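Local structure of beta subunit of photoactivated adenylyl cyclase (Beggiatoa sp. PS, 5M2A) at residues Y10-S15 with D72-I77; T40-Y45 with P92-K97; Q47-Q52 with T118-H123. The protein acts as a light-regulated adenylyl cyclase, making cyclic AMP from ATP when its flavin-binding BLUF domain absorbs blue light. All coordinates share one frame; numbering follows the deposited sequence.

How the contacts relate
All three contacts belong to the sheet of the BLUF domain. Contact 1 lies at one side of it, where 72-77 pairs antiparallel with strand 5-14; contact 2 lies at the other, where 92-97 runs into a parallel pairing with strand 40-46. Between them is strand 49-55, which contact 3 joins to helix 110-129. All are partly buried: Y10, H74, F51 and T120 lie inside, K13, T75 and Q47 at the surface. Backbone hydrogen bonds dominate contacts 1 and 2 (463 and 420 Å² buried), whereas contact 3 (184 Å²) is side-chain packing on the sheet face turned from the flavin. Each supplies pocket residues, and Q52 meets both Y10 and M96.

Contact 1. Residues Y10-S15 with D72-I77; sequences YISKIS and DRHTNI. With FMN (flavin mononucleotide), chain F.
At the dimethylbenzene end of the BLUF flavin pocket, S12 and H74 meet across the antiparallel pairing of strands 5-14 and 74-75, S12 OG lying in the plane of the imidazole and hydrogen-bonded to H74 ND1 at 2.9 Å. Both first torsions set the outer atom between the backbone N and the carbonyl carbon (chi1 72° for S12 OG, 62° for H74 CG), which brings hydroxyl and ring together. The other ring nitrogen, NE2, bonds to the carbonyl of I68 on helix 58-69, so the ring is fixed at two corners. Its faces are filled as well: methyl C8M of the flavin sits 3.8 Å above the ring centre, and I77 CD1 covers the opposite face nearer the rim. Y10 crosses the histidine at about a right angle, with CE1 at the imidazole edge 3.9 Å from H74 CE1, while Y10 OH is hydrogen-bonded to Q52 OE1, the tyrosine-glutamine pair characteristic of BLUF photoreceptors.

In the ferredoxin-like sheet of this domain, strand 5-14 carries the short strand 74-75 through K13 and T75, whose two backbone bonds are K13 N to T75 O (2.8 Å) and T75 N to K13 O (2.7 Å). Beyond this pair S15 grips the turn before H74: its N bonds to R73 O, and its OG donates to D72 O at 3.1 Å. At the other end the chain turns a corner at N76, and I77 CA makes a CH...O contact of 3.5 Å with I11 O. R73 reaches past the turn to the ribityl chain, NH2 coming near FMN O3' while it also forms a salt bridge with D71.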
loop_
_atom_site.group_PDB
_atom_site.type_symbol
_atom_site.label_atom_id
_atom_site.label_comp_id
_atom_site.label_asym_id
_atom_site.label_seq_id
_atom_site.Cartn_x
_atom_site.Cartn_y
_atom_site.Cartn_z
ATOM N N TYR A 10 2.443 -14.857 17.360
ATOM C CA TYR A 10 2.705 -14.894 15.932
ATOM C C TYR A 10 1.681 -15.785 15.255
ATOM O O TYR A 10 1.032 -16.622 15.888
ATOM C CB TYR A 10 4.137 -15.379 15.619
ATOM C CG TYR A 10 4.373 -16.862 15.795
ATOM C CD1 TYR A 10 4.031 -17.772 14.798
ATOM C CD2 TYR A 10 4.953 -17.355 16.957
ATOM C CE1 TYR A 10 4.243 -19.131 14.963
ATOM C CE2 TYR A 10 5.173 -18.709 17.127
ATOM C CZ TYR A 10 4.815 -19.595 16.129
ATOM O OH TYR A 10 5.030 -20.946 16.293
ATOM N N ILE A 11 1.548 -15.589 13.946
ATOM C CA ILE A 11 0.760 -16.465 13.099
ATOM C C ILE A 11 1.662 -17.017 12.003
ATOM O O ILE A 11 2.698 -16.440 11.657
ATOM C CB ILE A 11 -0.452 -15.745 12.491
ATOM C CG1 ILE A 11 0.007 -14.509 11.726
ATOM C CG2 ILE A 11 -1.421 -15.355 13.578
ATOM C CD1 ILE A 11 -1.131 -13.736 11.113
ATOM N N SER A 12 1.253 -18.155 11.454
ATOM C CA SER A 12 2.035 -18.797 10.411
ATOM C C SER A 12 1.122 -19.657 9.555
ATOM O O SER A 12 -0.003 -19.989 9.940
ATOM C CB SER A 12 3.168 -19.638 11.001
ATOM O OG SER A 12 2.652 -20.803 11.613
ATOM N N LYS A 13 1.628 -20.008 8.378
ATOM C CA LYS A 13 0.969 -20.931 7.467
ATOM C C LYS A 13 1.570 -22.316 7.640
ATOM O O LYS A 13 2.789 -22.481 7.545
ATOM C CB LYS A 13 1.120 -20.473 6.014
ATOM C CG LYS A 13 0.397 -21.350 5.012
ATOM C CD LYS A 13 0.550 -20.808 3.594
ATOM C CE LYS A 13 -0.150 -21.691 2.581
ATOM N NZ LYS A 13 -0.013 -21.179 1.185
ATOM N N ILE A 14 0.714 -23.301 7.894
ATOM C CA ILE A 14 1.170 -24.679 8.017
ATOM C C ILE A 14 1.680 -25.159 6.665
ATOM O O ILE A 14 0.982 -25.056 5.649
ATOM C CB ILE A 14 0.033 -25.571 8.535
ATOM C CG1 ILE A 14 -0.572 -24.962 9.802
ATOM C CG2 ILE A 14 0.535 -26.980 8.773
ATOM C CD1 ILE A 14 -1.778 -25.714 10.329
ATOM N N SER A 15 2.903 -25.690 6.649
ATOM C CA SER A 15 3.511 -26.168 5.410
ATOM C C SER A 15 2.804 -27.430 4.932
ATOM O O SER A 15 2.796 -28.447 5.632
ATOM C CB SER A 15 4.997 -26.444 5.620
ATOM O OG SER A 15 5.710 -25.256 5.910
ATOM N N ASP A 72 10.704 -26.354 9.507
ATOM C CA ASP A 72 10.234 -26.707 8.171
ATOM C C ASP A 72 8.719 -26.828 8.081
ATOM O O ASP A 72 8.182 -26.846 6.970
ATOM C CB ASP A 72 10.852 -28.035 7.727
ATOM C CG ASP A 72 12.238 -27.874 7.137
ATOM O OD1 ASP A 72 12.337 -27.663 5.910
ATOM O OD2 ASP A 72 13.226 -27.967 7.895
ATOM N N ARG A 73 8.022 -26.932 9.206
ATOM C CA ARG A 73 6.612 -27.296 9.200
ATOM C C ARG A 73 5.679 -26.103 9.054
ATOM O O ARG A 73 4.460 -26.294 8.991
ATOM C CB ARG A 73 6.275 -28.084 10.473
ATOM C CG ARG A 73 6.855 -29.496 10.474
ATOM C CD ARG A 73 6.806 -30.149 11.856
ATOM N NE ARG A 73 7.837 -29.617 12.744
ATOM C CZ ARG A 73 8.195 -30.176 13.897
ATOM N NH1 ARG A 73 7.608 -31.292 14.304
ATOM N NH2 ARG A 73 9.148 -29.624 14.639
ATOM N N HIS A 74 6.206 -24.884 8.984
ATOM C CA HIS A 74 5.350 -23.737 8.727
ATOM C C HIS A 74 6.147 -22.661 7.999
ATOM O O HIS A 74 7.378 -22.714 7.917
ATOM C CB HIS A 74 4.711 -23.203 10.022
ATOM C CG HIS A 74 5.694 -22.700 11.034
ATOM N ND1 HIS A 74 5.323 -21.873 12.073
ATOM C CD2 HIS A 74 7.025 -22.903 11.174
ATOM C CE1 HIS A 74 6.383 -21.587 12.808
ATOM N NE2 HIS A 74 7.428 -22.201 12.284
ATOM N N THR A 75 5.420 -21.694 7.444
ATOM C CA THR A 75 6.005 -20.673 6.589
ATOM C C THR A 75 5.166 -19.409 6.713
ATOM O O THR A 75 4.135 -19.397 7.390
ATOM C CB THR A 75 6.086 -21.152 5.135
ATOM O OG1 THR A 75 6.853 -20.217 4.364
ATOM C CG2 THR A 75 4.689 -21.263 4.541
ATOM N N ASN A 76 5.607 -18.344 6.037
ATOM C CA ASN A 76 4.956 -17.032 6.111
ATOM C C ASN A 76 4.690 -16.645 7.564
ATOM O O ASN A 76 3.563 -16.348 7.971
ATOM C CB ASN A 76 3.667 -17.004 5.286
ATOM C CG ASN A 76 3.151 -15.588 5.050
ATOM O OD1 ASN A 76 1.962 -15.372 4.794
ATOM N ND2 ASN A 76 4.048 -14.613 5.147
ATOM N N ILE A 77 5.754 -16.658 8.356
ATOM C CA ILE A 77 5.641 -16.377 9.782
ATOM C C ILE A 77 5.628 -14.872 10.006
ATOM O O ILE A 77 6.503 -14.147 9.518
ATOM C CB ILE A 77 6.789 -17.045 10.553
ATOM C CG1 ILE A 77 6.774 -18.557 10.308
ATOM C CG2 ILE A 77 6.684 -16.717 12.041
ATOM C CD1 ILE A 77 8.064 -19.248 10.701
HETATM N N1 FMN F . 9.601 -26.111 20.137
HETATM C C2 FMN F . 9.676 -25.789 21.478
HETATM O O2 FMN F . 10.618 -26.189 22.154
HETATM N N3 FMN F . 8.704 -25.006 22.067
HETATM C C4 FMN F . 7.646 -24.545 21.310
HETATM O O4 FMN F . 6.774 -23.850 21.829
HETATM C C4A FMN F . 7.565 -24.866 19.966
HETATM N N5 FMN F . 6.502 -24.401 19.230
HETATM C C5A FMN F . 6.409 -24.710 17.898
HETATM C C6 FMN F . 5.334 -24.231 17.170
HETATM C C7 FMN F . 5.224 -24.536 15.821
HETATM C C7M FMN F . 4.049 -24.008 15.055
HETATM C C8 FMN F . 6.196 -25.322 15.206
HETATM C C8M FMN F . 6.090 -25.658 13.750
HETATM C C9 FMN F . 7.278 -25.801 15.940
HETATM C C9A FMN F . 7.387 -25.493 17.290
HETATM N N10 FMN F . 8.458 -25.962 18.024
HETATM C C10 FMN F . 8.547 -25.653 19.370
HETATM C "C1'" FMN F . 9.488 -26.826 17.347
HETATM C "C2'" FMN F . 10.866 -26.188 17.228
HETATM O "O2'" FMN F . 10.933 -25.452 16.029
HETATM C "C3'" FMN F . 11.913 -27.294 17.203
HETATM O "O3'" FMN F . 11.515 -28.279 16.272
HETATM C "C4'" FMN F . 12.047 -27.929 18.583
HETATM O "O4'" FMN F . 12.409 -26.942 19.523
HETATM C "C5'" FMN F . 13.100 -29.031 18.590
HETATM O "O5'" FMN F . 14.342 -28.474 18.224
HETATM P P FMN F . 15.700 -29.320 18.379
HETATM O O1P FMN F . 16.124 -29.264 19.827
HETATM O O2P FMN F . 15.444 -30.756 17.974
HETATM O O3P FMN F . 16.766 -28.712 17.496
#

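Contact 2. Residues T40-Y45 with P92-K97; sequences TGVLLY and PNWAMK
L43 N donates to K97 O at 2.7 Å, and K97 N returns a bond of 3.1 Å to G41 O, so K97 grips strand 40-45 on both sides of V42 as in a regular parallel pairing. A third bond, G41 N to W94 O at 3.0 Å, ties down the turn before it. That carbonyl also lies against T40, whose CB is 3.0 Å from W94 O; the T40 hydroxyl turns to R89 and E55 instead.

M96 folds back over the strand. A chi2 of 44° sets SD, which rests 3.8 Å from L43 CB, and a chi3 of 57° turns methyl CE to 3.5 Å from G41 C, where the glycine offers bare backbone. On the other side K97 CE covers one face of the W94 indole, 3.6 Å above its plane, and CG1 of V42, in one of two modelled conformations, comes to the edge of the same ring at CE3.

M96 also touches the flavin and Q52 of strand 49-55. Helix 20-36 packs on M96 through S30 and on A95 through Q35, while P111 and M108 of the second subunit reach V42 and W94.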
loop_
_atom_site.group_PDB
_atom_site.type_symbol
_atom_site.label_atom_id
_atom_site.label_comp_id
_atom_site.label_asym_id
_atom_site.label_seq_id
_atom_site.Cartn_x
_atom_site.Cartn_y
_atom_site.Cartn_z
ATOM N N THR A 40 5.903 -20.845 28.930
ATOM C CA THR A 40 4.511 -21.247 28.869
ATOM C C THR A 40 3.870 -20.632 27.631
ATOM O O THR A 40 4.401 -19.693 27.031
ATOM C CB THR A 40 3.750 -20.830 30.133
ATOM O OG1 THR A 40 3.925 -19.430 30.367
ATOM C CG2 THR A 40 4.245 -21.623 31.350
ATOM N N GLY A 41 2.733 -21.179 27.237
ATOM C CA GLY A 41 2.011 -20.625 26.109
ATOM C C GLY A 41 0.970 -21.575 25.569
ATOM O O GLY A 41 0.645 -22.601 26.169
ATOM N N VAL A 42 0.419 -21.185 24.417
ATOM C CA VAL A 42 -0.634 -21.931 23.748
ATOM C C VAL A 42 -0.342 -21.971 22.262
ATOM O O VAL A 42 0.211 -21.021 21.693
ATOM C CB VAL A 42 -2.041 -21.328 23.988
ATOM C CG1 VAL A 42 -2.421 -21.433 25.433
ATOM C CG2 VAL A 42 -2.093 -19.881 23.539
ATOM N N LEU A 43 -0.713 -23.075 21.628
ATOM C CA LEU A 43 -0.595 -23.245 20.186
ATOM C C LEU A 43 -1.963 -23.637 19.655
ATOM O O LEU A 43 -2.487 -24.696 20.014
ATOM C CB LEU A 43 0.452 -24.304 19.830
ATOM C CG LEU A 43 0.594 -24.661 18.349
ATOM C CD1 LEU A 43 1.073 -23.446 17.556
ATOM C CD2 LEU A 43 1.543 -25.848 18.181
ATOM N N LEU A 44 -2.553 -22.778 18.832
ATOM C CA LEU A 44 -3.835 -23.041 18.198
ATOM C C LEU A 44 -3.631 -23.225 16.700
ATOM O O LEU A 44 -2.788 -22.564 16.089
ATOM C CB LEU A 44 -4.826 -21.893 18.431
ATOM C CG LEU A 44 -5.715 -21.895 19.674
ATOM C CD1 LEU A 44 -4.898 -21.589 20.891
ATOM C CD2 LEU A 44 -6.833 -20.878 19.521
ATOM N N TYR A 45 -4.403 -24.126 16.103
ATOM C CA TYR A 45 -4.393 -24.193 14.650
ATOM C C TYR A 45 -5.814 -24.276 14.117
ATOM O O TYR A 45 -6.709 -24.845 14.748
ATOM C CB TYR A 45 -3.518 -25.334 14.103
ATOM C CG TYR A 45 -3.815 -26.725 14.589
ATOM C CD1 TYR A 45 -3.422 -27.140 15.856
ATOM C CD2 TYR A 45 -4.427 -27.650 13.757
ATOM C CE1 TYR A 45 -3.667 -28.422 16.292
ATOM C CE2 TYR A 45 -4.678 -28.937 14.183
ATOM C CZ TYR A 45 -4.290 -29.318 15.452
ATOM O OH TYR A 45 -4.535 -30.602 15.881
ATOM N N PRO A 92 0.118 -19.622 33.053
ATOM C CA PRO A 92 1.174 -20.115 33.950
ATOM C C PRO A 92 1.209 -21.625 34.106
ATOM O O PRO A 92 2.245 -22.163 34.513
ATOM C CB PRO A 92 0.842 -19.433 35.284
ATOM C CG PRO A 92 -0.631 -19.194 35.219
ATOM C CD PRO A 92 -0.924 -18.876 33.777
ATOM N N ASN A 93 0.118 -22.326 33.800
ATOM C CA ASN A 93 0.029 -23.761 34.037
ATOM C C ASN A 93 0.251 -24.594 32.783
ATOM O O ASN A 93 0.198 -25.824 32.859
ATOM C CB ASN A 93 -1.334 -24.110 34.644
ATOM C CG ASN A 93 -1.623 -23.337 35.915
ATOM O OD1 ASN A 93 -0.798 -23.279 36.825
ATOM N ND2 ASN A 93 -2.800 -22.727 35.976
ATOM N N TRP A 94 0.495 -23.964 31.635
ATOM C CA TRP A 94 0.626 -24.671 30.363
ATOM C C TRP A 94 2.016 -24.424 29.793
ATOM O O TRP A 94 2.278 -23.349 29.252
ATOM C CB TRP A 94 -0.438 -24.216 29.375
ATOM C CG TRP A 94 -1.852 -24.455 29.803
ATOM C CD1 TRP A 94 -2.295 -25.355 30.726
ATOM C CD2 TRP A 94 -3.015 -23.777 29.313
ATOM N NE1 TRP A 94 -3.667 -25.279 30.844
ATOM C CE2 TRP A 94 -4.131 -24.316 29.984
ATOM C CE3 TRP A 94 -3.219 -22.762 28.374
ATOM C CZ2 TRP A 94 -5.433 -23.874 29.743
ATOM C CZ3 TRP A 94 -4.516 -22.326 28.133
ATOM C CH2 TRP A 94 -5.603 -22.882 28.815
ATOM N N ALA A 95 2.903 -25.415 29.901
ATOM C CA ALA A 95 4.183 -25.335 29.202
ATOM C C ALA A 95 3.960 -25.091 27.712
ATOM O O ALA A 95 4.594 -24.217 27.103
ATOM C CB ALA A 95 4.981 -26.618 29.432
ATOM N N MET A 96 3.051 -25.861 27.112
ATOM C CA MET A 96 2.544 -25.571 25.774
ATOM C C MET A 96 1.237 -26.321 25.554
ATOM O O MET A 96 1.238 -27.534 25.326
ATOM C CB MET A 96 3.567 -25.947 24.698
ATOM C CG MET A 96 3.110 -25.609 23.276
ATOM S SD MET A 96 2.341 -23.982 23.126
ATOM C CE MET A 96 3.642 -22.909 23.740
ATOM N N LYS A 97 0.121 -25.614 25.642
ATOM C CA LYS A 97 -1.188 -26.211 25.422
ATOM C C LYS A 97 -1.532 -26.109 23.942
ATOM O O LYS A 97 -1.533 -25.012 23.381
ATOM C CB LYS A 97 -2.250 -25.512 26.270
ATOM C CG LYS A 97 -3.683 -25.804 25.862
ATOM C CD LYS A 97 -4.112 -27.173 26.307
ATOM C CE LYS A 97 -4.315 -27.210 27.806
ATOM N NZ LYS A 97 -4.557 -28.591 28.302
#

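Contact 3. Residues Q47-Q52 with T118-H123; sequences QGLFFQ and TITQSH. With FMN (flavin mononucleotide), chain F.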
loop_
_atom_site.group_PDB
_atom_site.type_symbol
_atom_site.label_atom_id
_atom_site.label_comp_id
_atom_site.label_asym_id
_atom_site.label_seq_id
_atom_site.Cartn_x
_atom_site.Cartn_y
_atom_site.Cartn_z
ATOM N N GLN A 47 -7.662 -24.201 10.071
ATOM C CA GLN A 47 -7.712 -24.049 8.615
ATOM C C GLN A 47 -6.348 -23.650 8.050
ATOM O O GLN A 47 -6.180 -22.597 7.428
ATOM C CB GLN A 47 -8.784 -23.030 8.220
ATOM C CG GLN A 47 -10.148 -23.308 8.821
ATOM C CD GLN A 47 -10.773 -24.560 8.264
ATOM O OE1 GLN A 47 -10.921 -24.702 7.049
ATOM N NE2 GLN A 47 -11.136 -25.488 9.147
ATOM N N GLY A 48 -5.364 -24.509 8.295
ATOM C CA GLY A 48 -4.049 -24.312 7.726
ATOM C C GLY A 48 -3.256 -23.165 8.303
ATOM O O GLY A 48 -2.261 -22.753 7.703
ATOM N N LEU A 49 -3.664 -22.630 9.453
ATOM C CA LEU A 49 -2.936 -21.553 10.105
ATOM C C LEU A 49 -2.567 -21.965 11.523
ATOM O O LEU A 49 -3.340 -22.645 12.199
ATOM C CB LEU A 49 -3.764 -20.263 10.124
ATOM C CG LEU A 49 -4.030 -19.666 8.737
ATOM C CD1 LEU A 49 -4.842 -18.388 8.832
ATOM C CD2 LEU A 49 -2.725 -19.422 7.998
ATOM N N PHE A 50 -1.371 -21.571 11.951
ATOM C CA PHE A 50 -0.928 -21.711 13.333
ATOM C C PHE A 50 -1.033 -20.358 14.028
ATOM O O PHE A 50 -0.767 -19.317 13.424
ATOM C CB PHE A 50 0.523 -22.196 13.410
ATOM C CG PHE A 50 0.703 -23.678 13.233
ATOM C CD1 PHE A 50 -0.113 -24.581 13.887
ATOM C CD2 PHE A 50 1.722 -24.169 12.424
ATOM C CE1 PHE A 50 0.070 -25.946 13.732
ATOM C CE2 PHE A 50 1.911 -25.534 12.266
ATOM C CZ PHE A 50 1.082 -26.421 12.920
ATOM N N PHE A 51 -1.421 -20.385 15.300
ATOM C CA PHE A 51 -1.370 -19.225 16.180
ATOM C C PHE A 51 -0.589 -19.664 17.402
ATOM O O PHE A 51 -0.914 -20.697 17.986
ATOM C CB PHE A 51 -2.772 -18.756 16.623
ATOM C CG PHE A 51 -3.756 -18.572 15.497
ATOM C CD1 PHE A 51 -4.243 -19.662 14.794
ATOM C CD2 PHE A 51 -4.232 -17.315 15.176
ATOM C CE1 PHE A 51 -5.159 -19.492 13.763
ATOM C CE2 PHE A 51 -5.149 -17.156 14.144
ATOM C CZ PHE A 51 -5.611 -18.246 13.447
ATOM N N GLN A 52 0.428 -18.910 17.801
ATOM C CA GLN A 52 1.124 -19.307 19.015
ATOM C C GLN A 52 1.432 -18.104 19.889
ATOM O O GLN A 52 1.813 -17.041 19.399
ATOM C CB GLN A 52 2.415 -20.086 18.719
ATOM C CG GLN A 52 2.946 -20.834 19.974
ATOM C CD GLN A 52 4.098 -21.773 19.672
ATOM O OE1 GLN A 52 4.832 -21.587 18.697
ATOM N NE2 GLN A 52 4.267 -22.790 20.508
ATOM N N THR A 118 -12.082 -15.734 9.768
ATOM C CA THR A 118 -12.345 -14.679 8.795
ATOM C C THR A 118 -11.352 -13.533 8.931
ATOM O O THR A 118 -10.784 -13.070 7.932
ATOM C CB THR A 118 -13.778 -14.172 8.958
ATOM O OG1 THR A 118 -14.691 -15.217 8.605
ATOM C CG2 THR A 118 -14.032 -12.960 8.067
ATOM N N ILE A 119 -11.116 -13.068 10.160
ATOM C CA ILE A 119 -10.254 -11.901 10.348
ATOM C C ILE A 119 -8.800 -12.250 10.056
ATOM O O ILE A 119 -8.053 -11.438 9.493
ATOM C CB ILE A 119 -10.430 -11.318 11.763
ATOM C CG1 ILE A 119 -9.712 -9.970 11.891
ATOM C CG2 ILE A 119 -9.913 -12.269 12.823
ATOM C CD1 ILE A 119 -10.399 -8.852 11.165
ATOM N N THR A 120 -8.373 -13.461 10.418
ATOM C CA THR A 120 -6.990 -13.848 10.167
ATOM C C THR A 120 -6.731 -14.006 8.678
ATOM O O THR A 120 -5.703 -13.550 8.171
ATOM C CB THR A 120 -6.649 -15.134 10.919
ATOM O OG1 THR A 120 -6.941 -14.963 12.307
ATOM C CG2 THR A 120 -5.168 -15.446 10.773
ATOM N N GLN A 121 -7.654 -14.641 7.961
ATOM C CA GLN A 121 -7.492 -14.793 6.523
ATOM C C GLN A 121 -7.491 -13.439 5.826
ATOM O O GLN A 121 -6.712 -13.210 4.889
ATOM C CB GLN A 121 -8.594 -15.699 5.981
ATOM C CG GLN A 121 -8.363 -17.156 6.341
ATOM C CD GLN A 121 -9.517 -18.066 5.959
ATOM O OE1 GLN A 121 -10.617 -17.606 5.646
ATOM N NE2 GLN A 121 -9.269 -19.369 5.986
ATOM N N SER A 122 -8.346 -12.526 6.278
ATOM C CA SER A 122 -8.316 -11.159 5.763
ATOM C C SER A 122 -6.998 -10.471 6.096
ATOM O O SER A 122 -6.422 -9.776 5.250
ATOM C CB SER A 122 -9.501 -10.369 6.324
ATOM O OG SER A 122 -9.550 -9.061 5.791
ATOM N N HIS A 123 -6.507 -10.658 7.323
ATOM C CA HIS A 123 -5.229 -10.084 7.730
ATOM C C HIS A 123 -4.112 -10.503 6.783
ATOM O O HIS A 123 -3.294 -9.675 6.358
ATOM C CB HIS A 123 -4.925 -10.528 9.169
ATOM C CG HIS A 123 -3.766 -9.819 9.811
ATOM N ND1 HIS A 123 -2.450 -10.126 9.536
ATOM C CD2 HIS A 123 -3.733 -8.851 10.755
ATOM C CE1 HIS A 123 -1.655 -9.364 10.271
ATOM N NE2 HIS A 123 -2.411 -8.577 11.016
HETATM N N1 FMN F . 9.601 -26.111 20.137
HETATM C C2 FMN F . 9.676 -25.789 21.478
HETATM O O2 FMN F . 10.618 -26.189 22.154
HETATM N N3 FMN F . 8.704 -25.006 22.067
HETATM C C4 FMN F . 7.646 -24.545 21.310
HETATM O O4 FMN F . 6.774 -23.850 21.829
HETATM C C4A FMN F . 7.565 -24.866 19.966
HETATM N N5 FMN F . 6.502 -24.401 19.230
HETATM C C5A FMN F . 6.409 -24.710 17.898
HETATM C C6 FMN F . 5.334 -24.231 17.170
HETATM C C7 FMN F . 5.224 -24.536 15.821
HETATM C C7M FMN F . 4.049 -24.008 15.055
HETATM C C8 FMN F . 6.196 -25.322 15.206
HETATM C C8M FMN F . 6.090 -25.658 13.750
HETATM C C9 FMN F . 7.278 -25.801 15.940
HETATM C C9A FMN F . 7.387 -25.493 17.290
HETATM N N10 FMN F . 8.458 -25.962 18.024
HETATM C C10 FMN F . 8.547 -25.653 19.370
HETATM C "C1'" FMN F . 9.488 -26.826 17.347
HETATM C "C2'" FMN F . 10.866 -26.188 17.228
HETATM O "O2'" FMN F . 10.933 -25.452 16.029
HETATM C "C3'" FMN F . 11.913 -27.294 17.203
HETATM O "O3'" FMN F . 11.515 -28.279 16.272
HETATM C "C4'" FMN F . 12.047 -27.929 18.583
HETATM O "O4'" FMN F . 12.409 -26.942 19.523
HETATM C "C5'" FMN F . 13.100 -29.031 18.590
HETATM O "O5'" FMN F . 14.342 -28.474 18.224
HETATM P P FMN F . 15.700 -29.320 18.379
HETATM O O1P FMN F . 16.124 -29.264 19.827
HETATM O O2P FMN F . 15.444 -30.756 17.974
HETATM O O3P FMN F . 16.766 -28.712 17.496
#
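F51 and T120 meet tip to tip in the close-packed part of this contact, T120 OG1 lying in the plane of the phenyl ring at its edge, 3.4 Å from F51 CE2. The same hydroxyl is hydrogen-bonded within its own helix, to the carbonyl O of L116. Methyl CG2 of T120, anti to the backbone N, fills the angle between two sheet residues: it touches L49 CD1 at 3.5 Å and F51 CE2 at 3.8 Å. L49 and T120 slide past each other in opposite directions, with L49 CD1 anti to CA (chi2 -179°).

Toward solvent the fit slackens. L49 CD1 approaches Q121 CG only to 4.5 Å, and the exposed Q47, in the turn between strands 40-46 and 49-55, comes near the end of the Q121 side chain with its CB.

Strand 49-55 lies between strands 5-14 and 40-46 in the BLUF sheet. The axes of strand 49-52 and helix 118-123 run at 103° to each other and approach to 11.0 Å, on the sheet face away from the flavin. Helix 110-129 also builds the dimer: S122 and H123 exchange hydrogen bonds with H123 and S122 of the second subunit, whose L115 packs on F51. F50 and Q52 reach the flavin from this strand. Methyl C7M lies 3.5 Å above the F50 ring plane, offset toward the rim. Q52, its chain extended, places NE2 3.0 Å from FMN N5 in a fairly straight bond and makes a second, weak one to FMN O4.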